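Side-chain contact in CBS domain-containing protein CBSX1, chloroplastic (Arabidopsis thaliana, PDB 4GQW), which probably regulates chloroplast thioredoxins through its paired CBS domains: residues A[18-21]-A[22-26]. Residues are numbered along the deposited sequence; the frame is centred on the assembly and turned at random.
Sequences HVVK and PTTTV
T24 turns its side chain back over V20, its methyl CG2 lying 3.8 Å from V20 CG2, while T24 OG1 lies 3.7 Å from V20 CG1. The two branched side chains meet obliquely, and both also touch V87 of helix 87-90, so the threonine joins the buried V20 in packing against that helix. Its polar half serves the backbone. With OG1 anti to its own carbonyl carbon (chi1 -50°), the hydroxyl swings toward the preceding chain and donates to K21 O at 2.8 Å, tilted 29° from the carbonyl plane. The amide of the same residue, T24 N, donates to K21 O at 2.9 Å from the same face but far above that plane. One carbonyl is thus gripped twice by one residue, and T24 OG1 also lies 2.9 Å from K21 N. At the corner, P22 CD sits 3.4 Å from K21 CB, a closeness set largely by the peptide bond that joins the two residues. T23 OG1 comes within 3.8 Å of K21 CB, whereas the extended lysine chain leads away to a salt bridge with E46. Together these contacts illustrate a type I beta turn, K21 to T24, in the connection between strand 12-13 and helix 26-35 of the first CBS domain, followed directly by T25 at the helix N-cap, where its side chain caps a backbone N.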
loop_
_atom_site.group_PDB
_atom_site.type_symbol
_atom_site.label_atom_id
_atom_site.label_comp_id
_atom_site.label_asym_id
_atom_site.label_seq_id
_atom_site.Cartn_x
_atom_site.Cartn_y
_atom_site.Cartn_z
ATOM N N HIS A 18 -6.523 -8.628 8.800
ATOM C CA HIS A 18 -5.317 -9.360 9.159
ATOM C C HIS A 18 -4.587 -8.588 10.245
ATOM O O HIS A 18 -3.839 -7.654 9.960
ATOM C CB HIS A 18 -4.414 -9.541 7.941
ATOM C CG HIS A 18 -5.068 -10.280 6.813
ATOM N ND1 HIS A 18 -5.543 -9.650 5.686
ATOM C CD2 HIS A 18 -5.331 -11.598 6.652
ATOM C CE1 HIS A 18 -6.068 -10.547 4.871
ATOM N NE2 HIS A 18 -5.953 -11.737 5.432
ATOM N N VAL A 19 -4.812 -8.978 11.493
ATOM C CA VAL A 19 -4.266 -8.241 12.623
ATOM C C VAL A 19 -3.029 -8.902 13.208
ATOM O O VAL A 19 -2.552 -9.917 12.709
ATOM C CB VAL A 19 -5.306 -8.074 13.742
ATOM C CG1 VAL A 19 -6.494 -7.271 13.239
ATOM C CG2 VAL A 19 -5.749 -9.434 14.262
ATOM N N VAL A 20 -2.525 -8.312 14.284
ATOM C CA VAL A 20 -1.323 -8.790 14.942
ATOM C C VAL A 20 -1.376 -8.347 16.404
ATOM O O VAL A 20 -1.977 -7.327 16.720
ATOM C CB VAL A 20 -0.060 -8.258 14.215
ATOM C CG1 VAL A 20 0.951 -7.677 15.184
ATOM C CG2 VAL A 20 0.565 -9.353 13.365
ATOM N N LYS A 21 -0.788 -9.133 17.298
ATOM C CA LYS A 21 -0.788 -8.795 18.717
ATOM C C LYS A 21 0.590 -8.281 19.121
ATOM O O LYS A 21 1.555 -8.491 18.398
ATOM C CB LYS A 21 -1.191 -10.019 19.539
ATOM C CG LYS A 21 -2.454 -10.664 19.002
ATOM C CD LYS A 21 -3.077 -11.656 19.960
ATOM C CE LYS A 21 -4.328 -12.246 19.335
ATOM N NZ LYS A 21 -5.071 -13.148 20.247
ATOM N N PRO A 22 0.689 -7.585 20.265
ATOM C CA PRO A 22 2.011 -7.107 20.689
ATOM C C PRO A 22 2.966 -8.257 20.998
ATOM O O PRO A 22 4.176 -8.049 21.074
ATOM C CB PRO A 22 1.709 -6.333 21.976
ATOM C CG PRO A 22 0.280 -5.982 21.888
ATOM C CD PRO A 22 -0.378 -7.104 21.158
ATOM N N THR A 23 2.423 -9.454 21.185
ATOM C CA THR A 23 3.234 -10.621 21.494
ATOM C C THR A 23 3.825 -11.190 20.216
ATOM O O THR A 23 4.768 -11.980 20.252
ATOM C CB THR A 23 2.397 -11.705 22.184
ATOM O OG1 THR A 23 1.427 -12.219 21.262
ATOM C CG2 THR A 23 1.684 -11.122 23.389
ATOM N N THR A 24 3.258 -10.781 19.085
ATOM C CA THR A 24 3.697 -11.258 17.781
ATOM C C THR A 24 5.144 -10.856 17.525
ATOM O O THR A 24 5.553 -9.736 17.839
ATOM C CB THR A 24 2.799 -10.702 16.656
ATOM O OG1 THR A 24 1.423 -10.917 16.994
ATOM C CG2 THR A 24 3.101 -11.376 15.336
ATOM N N THR A 25 5.920 -11.785 16.977
ATOM C CA THR A 25 7.310 -11.510 16.637
ATOM C C THR A 25 7.380 -10.815 15.288
ATOM O O THR A 25 6.466 -10.931 14.473
ATOM C CB THR A 25 8.157 -12.798 16.573
ATOM O OG1 THR A 25 7.933 -13.462 15.323
ATOM C CG2 THR A 25 7.800 -13.732 17.714
ATOM N N VAL A 26 8.473 -10.096 15.060
ATOM C CA VAL A 26 8.683 -9.377 13.811
ATOM C C VAL A 26 8.687 -10.345 12.638
ATOM O O VAL A 26 8.221 -10.020 11.549
ATOM C CB VAL A 26 10.014 -8.601 13.846
ATOM C CG1 VAL A 26 10.232 -7.845 12.546
ATOM C CG2 VAL A 26 10.027 -7.645 15.027
#